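Local atomic coordinates of ThiJ/PfpI domain protein (Brachyspira murdochii, PDB entry 4HCJ), a protein that is of unknown precise function but binds magnesium and, as a DJ-1/PfpI family member, is probably a hydrolase. Residues A[125-130]-A[140-145]; A[110-115]-A[132-137]. All coordinates share one frame; numbering follows the deposited sequence. Where two conformers were deposited one is given.

Contact 1: A[125-130]-A[140-145]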
loop_
_atom_site.group_PDB
_atom_site.type_symbol
_atom_site.label_atom_id
_atom_site.label_comp_id
_atom_site.label_asym_id
_atom_site.label_seq_id
_atom_site.Cartn_x
_atom_site.Cartn_y
_atom_site.Cartn_z
ATOM N N VAL A 125 -12.412 4.233 5.417
ATOM C CA VAL A 125 -11.433 4.164 4.343
ATOM C C VAL A 125 -11.920 4.945 3.143
ATOM O O VAL A 125 -13.081 5.369 3.080
ATOM C CB VAL A 125 -11.160 2.700 3.896
ATOM C CG1 VAL A 125 -10.746 1.821 5.062
ATOM C CG2 VAL A 125 -12.359 2.120 3.163
ATOM N N THR A 126 -11.029 5.094 2.166
ATOM C CA THR A 126 -11.457 5.425 0.834
ATOM C C THR A 126 -10.805 4.435 -0.134
ATOM O O THR A 126 -10.013 3.585 0.284
ATOM C CB THR A 126 -11.178 6.901 0.497
ATOM O OG1 THR A 126 -11.785 7.193 -0.763
ATOM C CG2 THR A 126 -9.677 7.190 0.469
ATOM N N CYS A 127 -11.170 4.509 -1.408
ATOM C CA CYS A 127 -10.729 3.508 -2.373
ATOM C C CYS A 127 -11.056 3.998 -3.755
ATOM O O CYS A 127 -11.689 5.036 -3.929
ATOM C CB CYS A 127 -11.416 2.151 -2.121
ATOM S SG CYS A 127 -13.211 2.178 -2.334
ATOM N N LEU A 128 -10.581 3.265 -4.749
ATOM C CA LEU A 128 -10.889 3.566 -6.121
ATOM C C LEU A 128 -12.398 3.399 -6.295
ATOM O O LEU A 128 -12.989 2.405 -5.865
ATOM C CB LEU A 128 -10.103 2.622 -7.033
ATOM C CG LEU A 128 -10.014 2.984 -8.503
ATOM C CD1 LEU A 128 -9.171 4.257 -8.706
ATOM C CD2 LEU A 128 -9.433 1.804 -9.252
ATOM N N SER A 129 -13.029 4.375 -6.930
ATOM C CA SER A 129 -14.463 4.330 -7.123
ATOM C C SER A 129 -14.964 2.998 -7.725
ATOM O O SER A 129 -15.934 2.407 -7.249
ATOM C CB SER A 129 -14.880 5.490 -8.011
ATOM O OG SER A 129 -16.277 5.503 -8.136
ATOM N N ALA A 130 -14.263 2.507 -8.732
ATOM C CA ALA A 130 -14.625 1.248 -9.381
ATOM C C ALA A 130 -14.588 0.033 -8.452
ATOM O O ALA A 130 -15.216 -0.988 -8.743
ATOM C CB ALA A 130 -13.720 0.997 -10.583
ATOM N N ALA A 140 -15.927 -2.354 5.281
ATOM C CA ALA A 140 -15.364 -1.028 5.482
ATOM C C ALA A 140 -16.415 0.054 5.254
ATOM O O ALA A 140 -17.416 -0.173 4.568
ATOM C CB ALA A 140 -14.179 -0.826 4.564
ATOM N N ASN A 141 -16.161 1.244 5.796
ATOM C CA ASN A 141 -16.998 2.411 5.543
ATOM C C ASN A 141 -16.289 3.317 4.558
ATOM O O ASN A 141 -15.182 3.773 4.826
ATOM C CB ASN A 141 -17.264 3.200 6.825
ATOM C CG ASN A 141 -17.674 2.315 7.973
ATOM O OD1 ASN A 141 -18.633 1.544 7.858
ATOM N ND2 ASN A 141 -16.949 2.402 9.084
ATOM N N ILE A 142 -16.921 3.585 3.422
ATOM C CA ILE A 142 -16.295 4.402 2.397
ATOM C C ILE A 142 -16.587 5.877 2.637
ATOM O O ILE A 142 -17.748 6.322 2.593
ATOM C CB ILE A 142 -16.725 3.974 0.981
ATOM C CG1 ILE A 142 -16.315 2.514 0.724
ATOM C CG2 ILE A 142 -16.075 4.888 -0.047
ATOM C CD1 ILE A 142 -16.711 1.993 -0.608
HETATM N N MSE A 143 -15.540 6.658 2.868
HETATM C CA MSE A 143 -15.694 8.082 3.124
HETATM C C MSE A 143 -15.504 8.893 1.847
HETATM O O MSE A 143 -14.724 8.512 0.976
HETATM C CB MSE A 143 -14.682 8.530 4.177
HETATM C CG MSE A 143 -14.503 7.557 5.338
HETATM SE SE MSE A 143 -16.115 7.142 6.321
HETATM C CE MSE A 143 -16.324 8.883 7.206
ATOM N N SER A 144 -16.206 10.019 1.748
ATOM C CA SER A 144 -16.106 10.921 0.603
ATOM C C SER A 144 -14.844 11.759 0.713
ATOM O O SER A 144 -14.911 12.982 0.850
ATOM C CB SER A 144 -17.319 11.858 0.552
ATOM O OG SER A 144 -18.527 11.143 0.383
ATOM N N GLU A 145 -13.688 11.110 0.629
ATOM C CA GLU A 145 -12.418 11.805 0.781
ATOM C C GLU A 145 -11.391 11.172 -0.143
ATOM O O GLU A 145 -11.493 9.992 -0.503
ATOM C CB GLU A 145 -11.900 11.686 2.225
ATOM C CG GLU A 145 -12.838 12.177 3.314
ATOM C CD GLU A 145 -13.117 13.671 3.289
ATOM O OE1 GLU A 145 -12.462 14.452 2.572
ATOM O OE2 GLU A 145 -14.015 14.083 4.045
#

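Contact 2: A[110-115]-A[132-137]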
loop_
_atom_site.group_PDB
_atom_site.type_symbol
_atom_site.label_atom_id
_atom_site.label_comp_id
_atom_site.label_asym_id
_atom_site.label_seq_id
_atom_site.Cartn_x
_atom_site.Cartn_y
_atom_site.Cartn_z
ATOM N N GLY A 110 -4.889 -1.113 -4.527
ATOM C CA GLY A 110 -4.223 -1.756 -3.408
ATOM C C GLY A 110 -5.105 -1.921 -2.175
ATOM O O GLY A 110 -4.919 -2.855 -1.385
ATOM N N VAL A 111 -6.081 -1.023 -2.001
ATOM C CA VAL A 111 -6.968 -1.088 -0.842
ATOM C C VAL A 111 -7.751 -2.407 -0.824
ATOM O O VAL A 111 -8.094 -2.901 0.248
ATOM C CB VAL A 111 -7.916 0.138 -0.800
ATOM C CG1 VAL A 111 -8.885 0.067 0.377
ATOM C CG2 VAL A 111 -7.097 1.428 -0.722
ATOM N N VAL A 112 -8.058 -2.969 -2.002
ATOM C CA VAL A 112 -8.813 -4.213 -2.057
ATOM C C VAL A 112 -8.081 -5.376 -1.376
ATOM O O VAL A 112 -8.716 -6.239 -0.778
ATOM C CB VAL A 112 -9.252 -4.548 -3.484
ATOM C CG1 VAL A 112 -9.991 -5.886 -3.538
ATOM C CG2 VAL A 112 -10.118 -3.427 -4.037
ATOM N N ILE A 113 -6.747 -5.406 -1.455
ATOM C CA ILE A 113 -5.999 -6.446 -0.756
ATOM C C ILE A 113 -6.289 -6.370 0.742
ATOM O O ILE A 113 -6.512 -7.383 1.411
ATOM C CB ILE A 113 -4.494 -6.331 -1.019
ATOM C CG1 ILE A 113 -4.198 -6.607 -2.505
ATOM C CG2 ILE A 113 -3.693 -7.279 -0.122
ATOM C CD1 ILE A 113 -2.774 -6.239 -2.932
HETATM N N MSE A 114 -6.229 -5.154 1.279
HETATM C CA MSE A 114 -6.506 -4.930 2.695
HETATM C C MSE A 114 -7.947 -5.318 3.072
HETATM O O MSE A 114 -8.181 -5.966 4.110
HETATM C CB MSE A 114 -6.201 -3.475 3.039
HETATM C CG MSE A 114 -4.704 -3.151 2.894
HETATM SE SE MSE A 114 -4.301 -1.256 2.701
HETATM C CE MSE A 114 -4.989 -0.564 4.385
ATOM N N ALA A 115 -8.898 -4.952 2.215
ATOM C CA ALA A 115 -10.285 -5.308 2.461
ATOM C C ALA A 115 -10.445 -6.826 2.496
ATOM O O ALA A 115 -11.092 -7.380 3.392
ATOM C CB ALA A 115 -11.171 -4.705 1.386
ATOM N N GLU A 132 -15.482 -0.082 -5.153
ATOM C CA GLU A 132 -16.237 0.051 -3.919
ATOM C C GLU A 132 -17.055 -1.219 -3.557
ATOM O O GLU A 132 -17.302 -1.460 -2.377
ATOM C CB GLU A 132 -17.067 1.351 -3.962
ATOM C CG GLU A 132 -16.178 2.644 -3.997
ATOM C CD GLU A 132 -16.945 3.963 -3.972
ATOM O OE1 GLU A 132 -18.154 3.947 -3.757
ATOM O OE2 GLU A 132 -16.332 5.029 -4.179
ATOM N N SER A 133 -17.438 -2.043 -4.540
ATOM C CA SER A 133 -18.081 -3.317 -4.233
ATOM C C SER A 133 -17.211 -4.168 -3.305
ATOM O O SER A 133 -17.675 -4.669 -2.272
ATOM C CB SER A 133 -18.368 -4.067 -5.531
ATOM O OG SER A 133 -17.174 -4.333 -6.228
ATOM N N HIS A 134 -15.945 -4.329 -3.678
ATOM C CA HIS A 134 -15.051 -5.199 -2.920
ATOM C C HIS A 134 -14.781 -4.653 -1.538
ATOM O O HIS A 134 -14.678 -5.394 -0.551
ATOM C CB HIS A 134 -13.719 -5.363 -3.638
ATOM C CG HIS A 134 -13.864 -5.750 -5.067
ATOM N ND1 HIS A 134 -14.125 -7.042 -5.456
ATOM C CD2 HIS A 134 -13.772 -5.018 -6.202
ATOM C CE1 HIS A 134 -14.211 -7.087 -6.772
ATOM N NE2 HIS A 134 -14.012 -5.871 -7.246
ATOM N N VAL A 135 -14.631 -3.334 -1.466
ATOM C CA VAL A 135 -14.289 -2.699 -0.210
ATOM C C VAL A 135 -15.480 -2.736 0.758
ATOM O O VAL A 135 -15.314 -3.052 1.945
ATOM C CB VAL A 135 -13.716 -1.300 -0.480
ATOM C CG1 VAL A 135 -13.446 -0.553 0.819
ATOM C CG2 VAL A 135 -12.401 -1.449 -1.281
ATOM N N ARG A 136 -16.687 -2.472 0.253
ATOM C CA ARG A 136 -17.867 -2.602 1.090
ATOM C C ARG A 136 -18.092 -4.053 1.510
ATOM O O ARG A 136 -18.557 -4.308 2.635
ATOM C CB ARG A 136 -19.118 -2.085 0.387
ATOM C CG ARG A 136 -19.140 -0.583 0.216
ATOM C CD ARG A 136 -20.553 -0.079 -0.137
ATOM N NE ARG A 136 -20.564 1.337 -0.520
ATOM C CZ ARG A 136 -20.571 2.356 0.328
ATOM N NH1 ARG A 136 -20.564 2.145 1.642
ATOM N NH2 ARG A 136 -20.588 3.597 -0.150
ATOM N N HIS A 137 -17.761 -5.009 0.640
ATOM C CA HIS A 137 -17.914 -6.410 0.987
ATOM C C HIS A 137 -17.059 -6.782 2.203
ATOM O O HIS A 137 -17.448 -7.642 3.005
ATOM C CB HIS A 137 -17.557 -7.290 -0.211
ATOM C CG HIS A 137 -17.676 -8.754 0.059
ATOM N ND1 HIS A 137 -18.882 -9.416 0.118
ATOM C CD2 HIS A 137 -16.721 -9.676 0.321
ATOM C CE1 HIS A 137 -18.655 -10.695 0.380
ATOM N NE2 HIS A 137 -17.353 -10.877 0.512
#

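Contact 1: A[125-130]-A[140-145]
Thr126 meets Glu145 through a hydroxyl that stands anti to the backbone N (chi1 -173°), while Cys127 sets SG between its own N and carbonyl carbon (chi1 63°), near Ile142. These contacts follow directly on a parallel beta bridge between Val125 and Ile142, in a small two-stranded parallel sheet (124-125 with 141-142) beside the main sheet of this DJ-1/PfpI alpha-beta-alpha sandwich. Two nearly straight backbone bonds make the bridge: Val125 N gives its hydrogen to Asn141 O at 2.9 Å, and the N of Met143, which is present as selenomethionine, gives its own to Val125 O at 2.8 Å. Ile142 adds a CA-H...O contact, its CA 3.4 Å from Val125 O. Beyond the bridge, where the strand pairing stops, the Thr126 hydroxyl takes over, OG1 donating to Glu145 O over 2.8 Å and meeting that carbonyl nearly head-on, with a C=O...OG1 angle of 168°. A valine here would probably leave Glu145 O without this donor and the inverse gamma turn centred on Ser144 less firmly tied. The backbone N of Thr126 bonds Thr155 OG1, which ties the small sheet to strand 153-156 of the main sheet. Apolar contacts complete the join: CG2 of Val125 lies 3.7 Å from CB of Ala140, and the CD1 tip of Ile142 rests 3.9 Å from SG of Cys127.

Contact 2: A[110-115]-A[132-137]
The imidazole of His134 and the isopropyl group of Val112 meet where helix 110-116 runs beside helix 132-137. One face of the ring has Ser133 OG 3.5 Å above its plane, offset toward the rim; Val112 CG1 comes in obliquely and lies 4.2 Å from ring atom CG. The ring also meets that of Trp85, the planes inclined by about 55°, and Val112 touches the same tryptophan. The closer approach is at the root of the histidine, where CB is 3.8 Å from Val112 CG1. With CG anti to the carbonyl carbon (chi1 -51°), the ring starts on the side of its own backbone N.

Deeper in, Val135 puts CG2 against both valines of the facing helix, 4.1 Å from Val112 CG2 and 4.2 Å from Val111 CG1. Ala115 closes the next turn: its CB points at the other helix and sits 4.0 Å from Val135 CA, and this small side chain lets the backbones come near. The axes of segments 110-115 and 132-137 approach to 8.7 Å at an angle of 24°. In the DJ-1/PfpI fold helix 110-116 lies on the main sheet, Val111 resting on Thr155 of strand 153-156, and helix 132-137 packs against it and reaches Ile142 of the small sheet. His137, a magnesium ligand in a crystal structure of this protein, adds almost nothing to the interface. The contact is entirely van der Waals, so its hold probably depends on the close fit of aliphatic groups, the root of the histidine among them, and not on any directed polar bond.

Contact 2 is the more deeply buried, with four of its five touching residues enclosed, whereas contact 1 runs from a buried side at Val125 and Thr126 to an exposed one at Glu145. They share a region of the fold, their centres about 9 Å apart, and their segments alternate along the chain: helix 132-137 sits between the two strands paired in contact 1. Val135 joins them, its O 3.6 Å from Ala140 CB and its side chain touching Val125. Chemistry follows place. Directed backbone and hydroxyl bonds secure the partly exposed small sheet, while apolar packing joins the facing sides of the two helices. Cys127 and Ile142 cover the side of helix 132-137 bearing Glu132, while His134 and Val135 face helix 110-116.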